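Local structure of endo-1,4-b-d-mannanase (Trichoderma reesei, 1QNR) at residues 118-123 and 133-138. The protein hydrolyses internal beta-1,4-mannosidic linkages in mannans as a family 5 glycoside hydrolase, probably with retention of anomeric configuration. Residues are numbered along the deposited sequence; the frame is centred on the assembly and turned at random.
Sequences GGINAY and TWYTNT. With NAG (2-acetamido-2-deoxy-beta-D-glucopyranose), chain F.
Trp134 lays one face of its indole against Ile120 and turns an edge to Tyr123. On that face, CG1 of Ile120 sits 4.0 Å from the centroid of the six-membered ring and 17° off its normal, a CH-pi contact; CG2 covers the start of the side chain, 3.8 Å from Trp134 CB, while CD1 runs on toward CE3. The pyrrole edge points at the face of Tyr123 in an offset edge-to-face pair, centroids 5.0 Å apart and planes at 76°. Trp134 NE1 comes closest, 3.3 Å from both Tyr123 CB and Tyr123 CG, so it sits over the root of the phenol ring and not its middle. The carbonyl O of Gly119 lies in the plane of the Tyr123 ring at its edge, and Tyr135 CE1 does the same for the indole. With CG anti to the backbone N (chi1 179°), the indole reaches straight out from its short 3-10 turn to the helix.

Tyr135 leaves the same turn on another course. Its ring has Trp134 CE3 over one face, and its hydroxyl O lies 3.9 Å from Ile120 CD1, so the isoleucine tip touches both aromatic residues, the indole at CE3 and the tyrosine at its hydroxyl. That hydroxyl is hydrogen-bonded to the carbonyl O of Arg171, just as the hydroxyl of Tyr123 is tied to Gln73. Trp183 of helix 178-194 meets both Trp134 and Tyr135, and Tyr144 of helix 138-155 adds another edge-to-face partner for the indole. Replacing Trp134 by an alanine removes the indole and is likely to open a gap between helix and turn, leaving Ile120 without its aromatic floor and the Tyr123 ring less firmly fixed.

Asn137 caps helix 138-155 through OD1 to Ala140 N, and its ND2 holds Phe127 O at the end of helix 119-127. The arrangement is a buried aromatic cluster at a helix-loop-helix connection, part of the excursion between strands 105-109 and 161-165 of this family 5 TIM barrel.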
ATOM      1  N   GLY A 118     -15.307   3.248   0.561  1.00  8.74           N
ATOM      2  CA  GLY A 118     -15.864   3.268   1.926  1.00  9.92           C
ATOM      3  C   GLY A 118     -15.007   3.973   2.942  1.00  8.85           C
ATOM      4  O   GLY A 118     -15.305   5.070   3.435  1.00 10.45           O
ATOM      5  N   GLY A 119     -13.886   3.344   3.342  1.00  8.96           N
ATOM      6  CA  GLY A 119     -12.913   3.949   4.238  1.00  9.13           C
ATOM      7  C   GLY A 119     -13.416   4.028   5.680  1.00  8.85           C
ATOM      8  O   GLY A 119     -14.511   3.564   6.067  1.00  9.32           O
ATOM      9  N   ILE A 120     -12.643   4.812   6.482  1.00  8.18           N
ATOM     10  CA  ILE A 120     -12.965   5.171   7.866  1.00  9.33           C
ATOM     11  C   ILE A 120     -14.398   5.757   7.843  1.00 10.47           C
ATOM     12  O   ILE A 120     -15.175   5.488   8.790  1.00 10.18           O
ATOM     13  CB  ILE A 120     -11.933   6.153   8.468  1.00  8.83           C
ATOM     14  CG1 ILE A 120     -10.678   5.309   8.828  1.00 10.24           C
ATOM     15  CG2 ILE A 120     -12.521   6.888   9.707  1.00 11.32           C
ATOM     16  CD1 ILE A 120      -9.479   6.097   9.390  1.00 10.24           C
ATOM     17  N   ASN A 121     -14.755   6.596   6.857  1.00 10.11           N
ATOM     18  CA  ASN A 121     -16.108   7.203   6.817  1.00  9.68           C
ATOM     19  C   ASN A 121     -17.208   6.170   6.792  1.00 10.15           C
ATOM     20  O   ASN A 121     -18.271   6.388   7.453  1.00 10.83           O
ATOM     21  CB  ASN A 121     -16.228   8.153   5.594  1.00 10.76           C
ATOM     22  CG  ASN A 121     -17.590   8.848   5.532  1.00 11.39           C
ATOM     23  OD1 ASN A 121     -18.403   8.626   4.618  1.00 16.48           O
ATOM     24  ND2 ASN A 121     -17.720   9.730   6.475  1.00 13.23           N
ATOM     25  N   ALA A 122     -17.055   5.010   6.144  1.00 10.51           N
ATOM     26  CA  ALA A 122     -18.113   3.975   6.155  1.00  9.17           C
ATOM     27  C   ALA A 122     -18.235   3.417   7.579  1.00 10.26           C
ATOM     28  O   ALA A 122     -19.372   3.065   8.029  1.00 10.90           O
ATOM     29  CB  ALA A 122     -17.764   2.881   5.146  1.00 11.13           C
ATOM     30  N   TYR A 123     -17.149   3.238   8.359  1.00 10.86           N
ATOM     31  CA  TYR A 123     -17.254   2.853   9.778  1.00 10.89           C
ATOM     32  C   TYR A 123     -17.930   3.943  10.583  1.00 11.91           C
ATOM     33  O   TYR A 123     -18.778   3.583  11.457  1.00 12.52           O
ATOM     34  CB  TYR A 123     -15.844   2.534  10.283  1.00  9.39           C
ATOM     35  CG  TYR A 123     -15.184   1.258   9.854  1.00  9.00           C
ATOM     36  CD1 TYR A 123     -14.500   1.193   8.633  1.00  8.34           C
ATOM     37  CD2 TYR A 123     -15.214   0.077  10.648  1.00  9.58           C
ATOM     38  CE1 TYR A 123     -13.881   0.018   8.206  1.00  9.80           C
ATOM     39  CE2 TYR A 123     -14.600  -1.108  10.251  1.00  8.39           C
ATOM     40  CZ  TYR A 123     -13.908  -1.104   9.040  1.00  8.24           C
ATOM     41  OH  TYR A 123     -13.287  -2.287   8.657  1.00  9.27           O
ATOM     42  N   THR A 133     -11.930   9.925  16.212  1.00 11.55           N
ATOM     43  CA  THR A 133     -12.268   8.988  17.318  1.00 13.77           C
ATOM     44  C   THR A 133     -12.356   7.554  16.801  1.00 12.24           C
ATOM     45  O   THR A 133     -12.407   6.611  17.637  1.00 11.77           O
ATOM     46  CB  THR A 133     -13.585   9.340  18.036  1.00 14.02           C
ATOM     47  OG1 THR A 133     -14.689   9.175  17.178  1.00 15.14           O
ATOM     48  CG2 THR A 133     -13.520  10.807  18.523  1.00 16.28           C
ATOM     49  N   TRP A 134     -12.315   7.298  15.484  1.00 10.22           N
ATOM     50  CA  TRP A 134     -12.389   5.945  14.919  1.00  9.98           C
ATOM     51  C   TRP A 134     -11.395   4.990  15.558  1.00  9.23           C
ATOM     52  O   TRP A 134     -11.722   3.809  15.882  1.00 10.37           O
ATOM     53  CB  TRP A 134     -12.120   5.998  13.382  1.00  9.60           C
ATOM     54  CG  TRP A 134     -12.165   4.602  12.728  1.00  8.98           C
ATOM     55  CD1 TRP A 134     -13.254   3.957  12.268  1.00  9.54           C
ATOM     56  CD2 TRP A 134     -11.034   3.777  12.360  1.00  7.44           C
ATOM     57  NE1 TRP A 134     -12.924   2.679  11.752  1.00  9.11           N
ATOM     58  CE2 TRP A 134     -11.556   2.608  11.745  1.00  9.02           C
ATOM     59  CE3 TRP A 134      -9.651   3.919  12.521  1.00  7.64           C
ATOM     60  CZ2 TRP A 134     -10.709   1.562  11.327  1.00 10.55           C
ATOM     61  CZ3 TRP A 134      -8.828   2.884  12.033  1.00  8.42           C
ATOM     62  CH2 TRP A 134      -9.342   1.732  11.430  1.00  9.36           C
ATOM     63  N   TYR A 135     -10.166   5.462  15.799  1.00  9.47           N
ATOM     64  CA  TYR A 135      -9.078   4.641  16.337  1.00 10.22           C
ATOM     65  C   TYR A 135      -9.402   4.037  17.705  1.00  9.97           C
ATOM     66  O   TYR A 135      -8.778   2.992  18.040  1.00 11.09           O
ATOM     67  CB  TYR A 135      -7.766   5.464  16.436  1.00  8.74           C
ATOM     68  CG  TYR A 135      -7.245   5.836  15.025  1.00  8.46           C
ATOM     69  CD1 TYR A 135      -6.527   4.949  14.231  1.00  8.78           C
ATOM     70  CD2 TYR A 135      -7.545   7.113  14.498  1.00  8.96           C
ATOM     71  CE1 TYR A 135      -6.130   5.286  12.931  1.00  8.47           C
ATOM     72  CE2 TYR A 135      -7.136   7.476  13.198  1.00  9.50           C
ATOM     73  CZ  TYR A 135      -6.421   6.544  12.439  1.00  8.01           C
ATOM     74  OH  TYR A 135      -6.019   6.837  11.133  1.00  9.40           O
ATOM     75  N   THR A 136     -10.287   4.687  18.487  1.00 10.05           N
ATOM     76  CA  THR A 136     -10.595   4.159  19.839  1.00 11.61           C
ATOM     77  C   THR A 136     -12.076   3.890  19.964  1.00 10.65           C
ATOM     78  O   THR A 136     -12.603   3.752  21.121  1.00 12.53           O
ATOM     79  CB  THR A 136     -10.170   5.225  20.897  1.00 12.29           C
ATOM     80  OG1 THR A 136     -10.718   6.527  20.654  1.00 14.20           O
ATOM     81  CG2 THR A 136      -8.665   5.319  20.957  1.00 13.67           C
ATOM     82  N   ASN A 137     -12.836   3.785  18.870  1.00  9.77           N
ATOM     83  CA  ASN A 137     -14.279   3.442  18.867  1.00 10.08           C
ATOM     84  C   ASN A 137     -14.421   1.918  18.995  1.00 12.42           C
ATOM     85  O   ASN A 137     -13.992   1.184  18.078  1.00 11.29           O
ATOM     86  CB  ASN A 137     -14.919   4.005  17.586  1.00 11.21           C
ATOM     87  CG  ASN A 137     -16.385   3.719  17.377  1.00 12.02           C
ATOM     88  OD1 ASN A 137     -16.843   2.589  17.660  1.00 13.41           O
ATOM     89  ND2 ASN A 137     -17.118   4.685  16.832  1.00 15.44           N
ATOM     90  N   THR A 138     -14.939   1.431  20.176  1.00 12.51           N
ATOM     91  CA  THR A 138     -14.901  -0.028  20.360  1.00 12.49           C
ATOM     92  C   THR A 138     -15.685  -0.834  19.310  1.00 11.69           C
ATOM     93  O   THR A 138     -15.178  -1.861  18.838  1.00 10.86           O
ATOM     94  CB  THR A 138     -15.472  -0.395  21.779  1.00 14.88           C
ATOM     95  OG1 THR A 138     -14.699   0.382  22.770  1.00 17.28           O
ATOM     96  CG2 THR A 138     -15.357  -1.888  21.991  1.00 15.54           C
TER
HETATM   97  C1  NAG F 430     -14.275  14.676  16.783  1.00 28.11           C
HETATM   98  C2  NAG F 430     -14.145  16.184  16.715  1.00 33.94           C
HETATM   99  C3  NAG F 430     -13.195  16.543  17.836  1.00 35.58           C
HETATM  100  C4  NAG F 430     -13.855  16.002  19.120  1.00 35.25           C
HETATM  101  C5  NAG F 430     -13.978  14.446  19.072  1.00 33.61           C
HETATM  102  C6  NAG F 430     -14.596  13.925  20.361  1.00 35.98           C
HETATM  103  C7  NAG F 430     -14.401  17.426  14.573  1.00 40.27           C
HETATM  104  C8  NAG F 430     -13.757  17.766  13.278  1.00 39.95           C
HETATM  105  N2  NAG F 430     -13.735  16.511  15.335  1.00 37.04           N
HETATM  106  O3  NAG F 430     -13.148  17.977  17.891  1.00 37.94           O
HETATM  107  O4  NAG F 430     -13.105  16.336  20.292  1.00 36.39           O
HETATM  108  O5  NAG F 430     -14.858  14.180  17.983  1.00 29.42           O
HETATM  109  O6  NAG F 430     -15.860  14.488  20.560  1.00 37.49           O
HETATM  110  O7  NAG F 430     -15.402  17.911  14.916  1.00 40.87           O